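PDB 6JFW: PA0833-PD protein from Pseudomonas aeruginosa PAO1, which probably binds peptidoglycan through its periplasmic OmpA C-like domain, the part in this structure, and so would tether the outer membrane to the cell wall. Local coordinates for residues R11-T16 / N53-S58; D26-M31 / E134-P139; I67-Y72 / T105-R110. All coordinates share one frame; numbering follows the deposited sequence.

Interactions 2 and 3 belong to one mixed sheet, with centres about 10 Å apart. Strands 132-139 and 65-72 are neighbours in it, joined where E134 N lies 2.7 Å from V70 O and N136 N lies 2.8 Å from E68 O, probable hydrogen bonds. Interaction 1 involves helix 49-61, which packs against the face of the sheet that carries L29: its centre is about 13 Å from that of interaction 2, which it touches through L55 CD2 and L29 CD1 at 3.6 Å. From interaction 3 it stays apart, about 6 Å between nearest atoms. The three contacts thus describe the framework, helix on helix on sheet, of a probable peptidoglycan-binding domain; their geometry alone places none of them in the binding pocket.

Interaction 1 (R11-T16 / N53-S58); sequences RQMEGT and NNLANS
Q12 and N54 face each other where the C-terminal end of helix 3-12 meets helix 49-61, a helix-helix contact in an OmpA C-like domain. Q12 CA and N54 CA are 6.8 Å apart. The Q12 chain is extended beyond CG, with CD anti to CA (chi2 174°), and reaches toward helix 49-61. There the two amide planes stand 65° apart, with Q12 NE2 3.3 Å from N54 OD1. The other branch of the same amide, Q12 OE1, lies 4.0 Å from S58 CB, while S58 OG is hydrogen-bonded to Q5, about two turns earlier on helix 3-12.

The apolar half depends on M13. Bent at chi2 and chi3, its chain crosses the L55 side chain at about a right angle and brings the methyl CE to 3.9 Å from L55 CG; the same methyl is 4.2 Å from N54 CB. L55 also packs on L9, so L9 and M13 both lie against this leucine.

Beyond M13 the chain leaves in a type II turn, with G15 at positive phi. Two donors grip M13 O from the same face of its carbonyl plane: T16 N at 3.1 Å and T16 OG1 at 2.8 Å.

Interaction 2 (D26-M31 / E134-P139); sequences DIKLIM and EVNLRP
K28 and N136, a non-hydrogen-bonded pair, lie side by side and point the same way from the sheet. The K28 chain starts with CG anti to the backbone N (chi1 175°) and bends at chi3, and both its CG and its CE lie 3.4 Å from N136 OD1; the ND2 of that amide is hydrogen-bonded to E68 on the next strand. K28 NZ makes a long salt bridge of 3.9 Å to E134 OE1. R132 pairs with the other carboxylate oxygen, OE2, while K28 at its distance would add only a weaker attraction. On this same face I30 runs alongside E134, its CD1 3.4 Å from E134 CG.

The face carrying I27, L29, V135 and L137 is apolar. L29 crosses V135 at an oblique angle, its CD1 4.1 Å from V135 CB, and M31 adds its SD at 3.9 Å from V135 CG2. F59 of helix 49-61 covers L29, V135 and L137.

At the D26 end the packing is close, with D26 OD1 3.4 Å from P139 CD, but the ion pair is long. D26 OD2 sits over one face of the R138 guanidinium, offset toward its rim, with the carboxylate plane 87° from it; at 3.7 Å from R138 NH2 it rests on charge alone.

Reciprocal backbone bonds of I27 with L137 and of L29 with V135 fix the register. With axes at 169°, this is an antiparallel pairing of strands far apart in sequence, within the mixed sheet of the OmpA C-like fold.

Interaction 3 (I67-Y72 / T105-R110); sequences IEIVGY and TRLSTR
I67 and L107 form the tight side of the contact: the side chains lie side by side, pointing the same way, with CD1 of I67 3.7 Å from CD1 of L107. I69 adds its CD1 at 4.1 Å from L107 CG, and helix 79-99, which links the two strands in a beta-alpha-beta unit, covers this face through A90, A94 and T98. I67 CD1 also rests 3.6 Å above the R106 guanidinium plane, offset toward its rim. That group is anchored by the carbonyls of F59, Y62 and N65, so the methyl meets a group already held in place.

Between the faces runs a parallel ladder of five hydrogen bonds, axes 16° apart. The bond from I69 N to S108 O is 2.8 Å long and nearly straight (179°).

The face of E68, S108 and R110 is wetter. S108 OG, at chi1 68° between the backbone N and the carbonyl carbon, lies 3.4 Å from E68 CG. It hydrogen-bonds two waters: one donates to I67 O, the other to E68 OE2. The R110 chain crosses E68 obliquely, its CD 3.3 Å from E68 OE2; the charges are near but beyond salt-bridge range, and the guanidinium end is less certain.

Both E68 oxygens accept a hydrogen bond, OE1 from the N136 amide and OE2 from water, which would favour the charged form. Side-chain links across this face thus run through water and van der Waals contact, with at most a long-range attraction between E68 and R110.

Interaction 1 (R11-T16 / N53-S58)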
loop_
_atom_site.group_PDB
_atom_site.type_symbol
_atom_site.label_atom_id
_atom_site.label_comp_id
_atom_site.label_asym_id
_atom_site.label_seq_id
_atom_site.Cartn_x
_atom_site.Cartn_y
_atom_site.Cartn_z
ATOM N N ARG A 11 10.005 -10.760 6.708
ATOM C CA ARG A 11 9.659 -12.153 6.965
ATOM C C ARG A 11 8.185 -12.413 6.677
ATOM O O ARG A 11 7.839 -13.360 5.963
ATOM C CB ARG A 11 10.004 -12.521 8.407
ATOM C CG ARG A 11 9.947 -14.010 8.674
ATOM C CD ARG A 11 11.106 -14.464 9.540
ATOM N NE ARG A 11 11.138 -15.919 9.668
ATOM C CZ ARG A 11 12.140 -16.687 9.255
ATOM N NH1 ARG A 11 13.212 -16.143 8.694
ATOM N NH2 ARG A 11 12.073 -18.002 9.410
ATOM N N GLN A 12 7.299 -11.569 7.217
ATOM C CA GLN A 12 5.865 -11.786 7.047
ATOM C C GLN A 12 5.429 -11.662 5.594
ATOM O O GLN A 12 4.505 -12.361 5.165
ATOM C CB GLN A 12 5.073 -10.796 7.898
ATOM C CG GLN A 12 5.138 -11.026 9.391
ATOM C CD GLN A 12 4.455 -9.912 10.154
ATOM O OE1 GLN A 12 4.705 -8.734 9.901
ATOM N NE2 GLN A 12 3.574 -10.275 11.077
ATOM N N MET A 13 6.055 -10.773 4.828
ATOM C CA MET A 13 5.635 -10.535 3.453
ATOM C C MET A 13 6.291 -11.481 2.456
ATOM O O MET A 13 6.019 -11.371 1.256
ATOM C CB MET A 13 5.920 -9.084 3.052
ATOM C CG MET A 13 5.060 -8.050 3.775
ATOM S SD MET A 13 3.280 -8.311 3.583
ATOM C CE MET A 13 2.826 -8.832 5.236
ATOM N N GLU A 14 7.141 -12.395 2.921
ATOM C CA GLU A 14 7.745 -13.395 2.049
ATOM C C GLU A 14 6.676 -14.121 1.244
ATOM O O GLU A 14 5.686 -14.611 1.798
ATOM C CB GLU A 14 8.551 -14.391 2.889
ATOM C CG GLU A 14 9.281 -15.472 2.095
ATOM C CD GLU A 14 10.380 -16.130 2.898
ATOM O OE1 GLU A 14 11.377 -16.581 2.294
ATOM O OE2 GLU A 14 10.247 -16.179 4.137
ATOM N N GLY A 15 6.862 -14.161 -0.073
ATOM C CA GLY A 15 5.990 -14.911 -0.953
ATOM C C GLY A 15 4.608 -14.335 -1.179
ATOM O O GLY A 15 3.799 -14.978 -1.856
ATOM N N THR A 16 4.303 -13.153 -0.640
ATOM C CA THR A 16 2.998 -12.536 -0.857
ATOM C C THR A 16 2.943 -11.678 -2.111
ATOM O O THR A 16 1.843 -11.350 -2.572
ATOM C CB THR A 16 2.608 -11.657 0.336
ATOM O OG1 THR A 16 3.506 -10.543 0.424
ATOM C CG2 THR A 16 2.659 -12.451 1.633
ATOM N N ASN A 53 -3.800 -8.803 7.479
ATOM C CA ASN A 53 -3.873 -9.114 8.904
ATOM C C ASN A 53 -2.500 -9.019 9.554
ATOM O O ASN A 53 -2.358 -8.458 10.648
ATOM C CB ASN A 53 -4.454 -10.512 9.119
ATOM C CG ASN A 53 -5.925 -10.600 8.775
ATOM O OD1 ASN A 53 -6.610 -9.587 8.644
ATOM N ND2 ASN A 53 -6.423 -11.825 8.638
ATOM N N ASN A 54 -1.476 -9.566 8.895
ATOM C CA ASN A 54 -0.122 -9.497 9.432
ATOM C C ASN A 54 0.378 -8.060 9.484
ATOM O O ASN A 54 1.024 -7.655 10.460
ATOM C CB ASN A 54 0.820 -10.361 8.594
ATOM C CG ASN A 54 0.756 -11.825 8.975
ATOM O OD1 ASN A 54 1.144 -12.206 10.079
ATOM N ND2 ASN A 54 0.270 -12.657 8.060
ATOM N N LEU A 55 0.093 -7.274 8.443
ATOM C CA LEU A 55 0.489 -5.869 8.443
ATOM C C LEU A 55 -0.141 -5.117 9.608
ATOM O O LEU A 55 0.531 -4.332 10.285
ATOM C CB LEU A 55 0.102 -5.213 7.117
ATOM C CG LEU A 55 1.026 -5.452 5.924
ATOM C CD1 LEU A 55 0.508 -4.730 4.690
ATOM C CD2 LEU A 55 2.429 -4.993 6.257
ATOM N N ALA A 56 -1.435 -5.344 9.853
ATOM C CA ALA A 56 -2.110 -4.658 10.950
ATOM C C ALA A 56 -1.473 -4.995 12.291
ATOM O O ALA A 56 -1.322 -4.121 13.152
ATOM C CB ALA A 56 -3.597 -5.014 10.955
ATOM N N ASN A 57 -1.089 -6.260 12.486
ATOM C CA ASN A 57 -0.436 -6.646 13.733
ATOM C C ASN A 57 0.906 -5.945 13.891
ATOM O O ASN A 57 1.262 -5.509 14.993
ATOM C CB ASN A 57 -0.263 -8.163 13.790
ATOM C CG ASN A 57 -1.582 -8.894 13.934
ATOM O OD1 ASN A 57 -2.578 -8.316 14.369
ATOM N ND2 ASN A 57 -1.596 -10.171 13.569
ATOM N N SER A 58 1.664 -5.822 12.800
ATOM C CA SER A 58 2.940 -5.116 12.861
ATOM C C SER A 58 2.739 -3.647 13.213
ATOM O O SER A 58 3.417 -3.112 14.099
ATOM C CB SER A 58 3.677 -5.251 11.528
ATOM O OG SER A 58 4.883 -4.507 11.541
#

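Interaction 2 (D26-M31 / E134-P139)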
loop_
_atom_site.group_PDB
_atom_site.type_symbol
_atom_site.label_atom_id
_atom_site.label_comp_id
_atom_site.label_asym_id
_atom_site.label_seq_id
_atom_site.Cartn_x
_atom_site.Cartn_y
_atom_site.Cartn_z
ATOM N N ASP A 26 12.567 5.856 6.295
ATOM C CA ASP A 26 11.234 5.300 6.119
ATOM C C ASP A 26 11.273 3.854 5.636
ATOM O O ASP A 26 12.258 3.382 5.063
ATOM C CB ASP A 26 10.430 6.137 5.121
ATOM C CG ASP A 26 10.291 7.581 5.549
ATOM O OD1 ASP A 26 10.568 7.885 6.727
ATOM O OD2 ASP A 26 9.898 8.413 4.703
ATOM N N ILE A 27 10.162 3.159 5.872
ATOM C CA ILE A 27 9.879 1.857 5.282
ATOM C C ILE A 27 8.690 2.026 4.349
ATOM O O ILE A 27 7.671 2.610 4.735
ATOM C CB ILE A 27 9.581 0.795 6.355
ATOM C CG1 ILE A 27 10.746 0.678 7.339
ATOM C CG2 ILE A 27 9.279 -0.552 5.707
ATOM C CD1 ILE A 27 10.475 -0.273 8.488
ATOM N N LYS A 28 8.820 1.526 3.124
ATOM C CA LYS A 28 7.750 1.588 2.137
ATOM C C LYS A 28 7.359 0.179 1.722
ATOM O O LYS A 28 8.225 -0.646 1.411
ATOM C CB LYS A 28 8.171 2.397 0.909
ATOM C CG LYS A 28 7.134 2.396 -0.202
ATOM C CD LYS A 28 7.706 2.965 -1.485
ATOM C CE LYS A 28 7.915 4.463 -1.390
ATOM N NZ LYS A 28 8.662 4.972 -2.570
ATOM N N LEU A 29 6.058 -0.090 1.714
ATOM C CA LEU A 29 5.510 -1.368 1.279
ATOM C C LEU A 29 4.760 -1.154 -0.029
ATOM O O LEU A 29 3.802 -0.375 -0.077
ATOM C CB LEU A 29 4.586 -1.952 2.347
ATOM C CG LEU A 29 5.206 -2.020 3.745
ATOM C CD1 LEU A 29 4.137 -2.161 4.811
ATOM C CD2 LEU A 29 6.195 -3.166 3.825
ATOM N N ILE A 30 5.203 -1.832 -1.086
ATOM C CA ILE A 30 4.547 -1.781 -2.389
ATOM C C ILE A 30 3.593 -2.960 -2.484
ATOM O O ILE A 30 4.020 -4.119 -2.432
ATOM C CB ILE A 30 5.559 -1.824 -3.544
ATOM C CG1 ILE A 30 6.639 -0.758 -3.370
ATOM C CG2 ILE A 30 4.831 -1.652 -4.878
ATOM C CD1 ILE A 30 6.153 0.630 -3.601
ATOM N N MET A 31 2.307 -2.669 -2.642
ATOM C CA MET A 31 1.299 -3.710 -2.799
ATOM C C MET A 31 0.744 -3.656 -4.216
ATOM O O MET A 31 -0.076 -2.777 -4.528
ATOM C CB MET A 31 0.187 -3.529 -1.761
ATOM C CG MET A 31 0.727 -3.573 -0.331
ATOM S SD MET A 31 -0.374 -2.975 0.967
ATOM C CE MET A 31 -1.977 -3.212 0.217
ATOM N N GLU A 134 0.761 1.977 -1.950
ATOM C CA GLU A 134 1.982 2.078 -1.170
ATOM C C GLU A 134 1.643 2.457 0.265
ATOM O O GLU A 134 0.796 3.324 0.505
ATOM C CB GLU A 134 2.941 3.105 -1.782
ATOM C CG GLU A 134 3.466 2.685 -3.145
ATOM C CD GLU A 134 4.483 3.649 -3.736
ATOM O OE1 GLU A 134 4.831 4.648 -3.070
ATOM O OE2 GLU A 134 4.950 3.389 -4.867
ATOM N N VAL A 135 2.291 1.790 1.214
ATOM C CA VAL A 135 2.170 2.103 2.634
ATOM C C VAL A 135 3.521 2.624 3.098
ATOM O O VAL A 135 4.499 1.870 3.161
ATOM C CB VAL A 135 1.740 0.887 3.463
ATOM C CG1 VAL A 135 1.594 1.280 4.929
ATOM C CG2 VAL A 135 0.446 0.301 2.928
ATOM N N ASN A 136 3.582 3.910 3.423
ATOM C CA ASN A 136 4.802 4.534 3.914
ATOM C C ASN A 136 4.748 4.630 5.432
ATOM O O ASN A 136 3.771 5.138 5.994
ATOM C CB ASN A 136 4.995 5.920 3.297
ATOM C CG ASN A 136 4.962 5.892 1.780
ATOM O OD1 ASN A 136 5.796 5.250 1.142
ATOM N ND2 ASN A 136 4.000 6.598 1.196
ATOM N N LEU A 137 5.794 4.134 6.089
ATOM C CA LEU A 137 5.938 4.208 7.539
ATOM C C LEU A 137 7.065 5.187 7.845
ATOM O O LEU A 137 8.233 4.912 7.552
ATOM C CB LEU A 137 6.226 2.831 8.138
ATOM C CG LEU A 137 5.241 1.691 7.859
ATOM C CD1 LEU A 137 5.778 0.375 8.409
ATOM C CD2 LEU A 137 3.873 1.990 8.445
ATOM N N ARG A 138 6.713 6.325 8.427
ATOM C CA ARG A 138 7.653 7.372 8.755
ATOM C C ARG A 138 7.818 7.508 10.256
ATOM O O ARG A 138 6.812 7.670 10.958
ATOM C CB ARG A 138 7.166 8.674 8.197
ATOM C CG ARG A 138 7.964 9.747 8.703
ATOM C CD ARG A 138 7.640 10.871 7.879
ATOM N NE ARG A 138 8.874 11.220 7.143
ATOM C CZ ARG A 138 8.917 11.795 5.963
ATOM N NH1 ARG A 138 7.775 12.039 5.360
ATOM N NH2 ARG A 138 10.029 12.083 5.241
ATOM N N PRO A 139 9.040 7.475 10.793
ATOM C CA PRO A 139 9.198 7.587 12.247
ATOM C C PRO A 139 8.720 8.944 12.741
ATOM O O PRO A 139 8.751 9.941 12.019
ATOM C CB PRO A 139 10.708 7.416 12.466
ATOM C CG PRO A 139 11.260 6.919 11.168
ATOM C CD PRO A 139 10.340 7.425 10.102
#

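Interaction 3 (I67-Y72 / T105-R110)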
loop_
_atom_site.group_PDB
_atom_site.type_symbol
_atom_site.label_atom_id
_atom_site.label_comp_id
_atom_site.label_asym_id
_atom_site.label_seq_id
_atom_site.Cartn_x
_atom_site.Cartn_y
_atom_site.Cartn_z
ATOM N N ILE A 67 1.449 6.200 9.469
ATOM C CA ILE A 67 1.122 5.285 8.388
ATOM C C ILE A 67 0.423 6.087 7.302
ATOM O O ILE A 67 -0.652 6.652 7.533
ATOM C CB ILE A 67 0.254 4.120 8.885
ATOM C CG1 ILE A 67 0.978 3.406 10.030
ATOM C CG2 ILE A 67 -0.051 3.157 7.751
ATOM C CD1 ILE A 67 0.081 2.605 10.938
ATOM N N GLU A 68 1.049 6.156 6.129
ATOM C CA GLU A 68 0.531 6.898 4.988
ATOM C C GLU A 68 0.218 5.907 3.879
ATOM O O GLU A 68 1.122 5.234 3.373
ATOM C CB GLU A 68 1.544 7.939 4.509
ATOM C CG GLU A 68 0.927 9.070 3.716
ATOM C CD GLU A 68 1.816 9.569 2.593
ATOM O OE1 GLU A 68 2.905 8.994 2.388
ATOM O OE2 GLU A 68 1.423 10.543 1.916
ATOM N N ILE A 69 -1.053 5.817 3.504
ATOM C CA ILE A 69 -1.507 4.885 2.478
ATOM C C ILE A 69 -1.797 5.682 1.216
ATOM O O ILE A 69 -2.615 6.609 1.229
ATOM C CB ILE A 69 -2.738 4.094 2.941
ATOM C CG1 ILE A 69 -2.406 3.337 4.229
ATOM C CG2 ILE A 69 -3.187 3.129 1.855
ATOM C CD1 ILE A 69 -3.616 2.882 5.003
ATOM N N VAL A 70 -1.119 5.330 0.129
ATOM C CA VAL A 70 -1.165 6.101 -1.107
ATOM C C VAL A 70 -1.515 5.160 -2.250
ATOM O O VAL A 70 -0.831 4.151 -2.459
ATOM C CB VAL A 70 0.169 6.814 -1.383
ATOM C CG1 VAL A 70 0.056 7.655 -2.621
ATOM C CG2 VAL A 70 0.576 7.672 -0.191
ATOM N N GLY A 71 -2.573 5.488 -2.985
ATOM C CA GLY A 71 -2.978 4.721 -4.147
ATOM C C GLY A 71 -2.426 5.325 -5.426
ATOM O O GLY A 71 -2.279 6.539 -5.544
ATOM N N TYR A 72 -2.111 4.457 -6.386
ATOM C CA TYR A 72 -1.570 4.881 -7.669
ATOM C C TYR A 72 -2.255 4.120 -8.793
ATOM O O TYR A 72 -2.779 3.021 -8.600
ATOM C CB TYR A 72 -0.058 4.644 -7.776
ATOM C CG TYR A 72 0.800 5.429 -6.815
ATOM C CD1 TYR A 72 1.107 4.923 -5.560
ATOM C CD2 TYR A 72 1.331 6.661 -7.174
ATOM C CE1 TYR A 72 1.905 5.627 -4.684
ATOM C CE2 TYR A 72 2.130 7.376 -6.302
ATOM C CZ TYR A 72 2.413 6.854 -5.059
ATOM O OH TYR A 72 3.208 7.559 -4.185
ATOM N N THR A 105 -6.451 7.237 13.832
ATOM C CA THR A 105 -5.727 8.497 13.948
ATOM C C THR A 105 -4.269 8.379 13.505
ATOM O O THR A 105 -3.629 9.404 13.256
ATOM C CB THR A 105 -5.838 9.003 15.397
ATOM O OG1 THR A 105 -7.213 9.281 15.690
ATOM C CG2 THR A 105 -5.032 10.277 15.635
ATOM N N ARG A 106 -3.739 7.167 13.361
ATOM C CA ARG A 106 -2.383 7.001 12.856
ATOM C C ARG A 106 -2.317 6.935 11.335
ATOM O O ARG A 106 -1.213 6.935 10.779
ATOM C CB ARG A 106 -1.749 5.739 13.448
ATOM C CG ARG A 106 -1.437 5.850 14.927
ATOM C CD ARG A 106 -0.771 4.590 15.431
ATOM N NE ARG A 106 0.452 4.291 14.694
ATOM C CZ ARG A 106 1.041 3.101 14.687
ATOM N NH1 ARG A 106 0.512 2.098 15.375
ATOM N NH2 ARG A 106 2.153 2.910 13.990
ATOM N N LEU A 107 -3.460 6.898 10.659
ATOM C CA LEU A 107 -3.534 6.654 9.227
ATOM C C LEU A 107 -3.895 7.927 8.476
ATOM O O LEU A 107 -4.724 8.718 8.935
ATOM C CB LEU A 107 -4.577 5.578 8.909
ATOM C CG LEU A 107 -4.189 4.101 8.903
ATOM C CD1 LEU A 107 -3.281 3.760 10.063
ATOM C CD2 LEU A 107 -5.446 3.258 8.953
ATOM N N SER A 108 -3.268 8.115 7.320
ATOM C CA SER A 108 -3.716 9.077 6.325
ATOM C C SER A 108 -3.707 8.385 4.971
ATOM O O SER A 108 -2.896 7.487 4.729
ATOM C CB SER A 108 -2.833 10.335 6.293
ATOM O OG SER A 108 -1.537 10.046 5.800
ATOM N N THR A 109 -4.636 8.772 4.100
ATOM C CA THR A 109 -4.723 8.135 2.794
ATOM C C THR A 109 -4.857 9.178 1.700
ATOM O O THR A 109 -5.501 10.216 1.884
ATOM C CB THR A 109 -5.898 7.151 2.691
ATOM O OG1 THR A 109 -7.094 7.858 2.343
ATOM C CG2 THR A 109 -6.109 6.417 3.999
ATOM N N ARG A 110 -4.235 8.885 0.560
ATOM C CA ARG A 110 -4.322 9.706 -0.634
ATOM C C ARG A 110 -4.484 8.805 -1.843
ATOM O O ARG A 110 -4.082 7.638 -1.829
ATOM C CB ARG A 110 -3.073 10.572 -0.820
ATOM C CG ARG A 110 -2.389 10.929 0.474
ATOM C CD ARG A 110 -1.153 11.782 0.247
ATOM N NE ARG A 110 -1.304 12.688 -0.882
ATOM C CZ ARG A 110 -0.490 12.708 -1.932
ATOM N NH1 ARG A 110 -0.698 13.560 -2.917
ATOM N NH2 ARG A 110 0.536 11.875 -1.995
HETATM O O HOH W 1 -0.081 9.735 8.232
HETATM O O HOH W 2 -0.757 11.576 3.526
#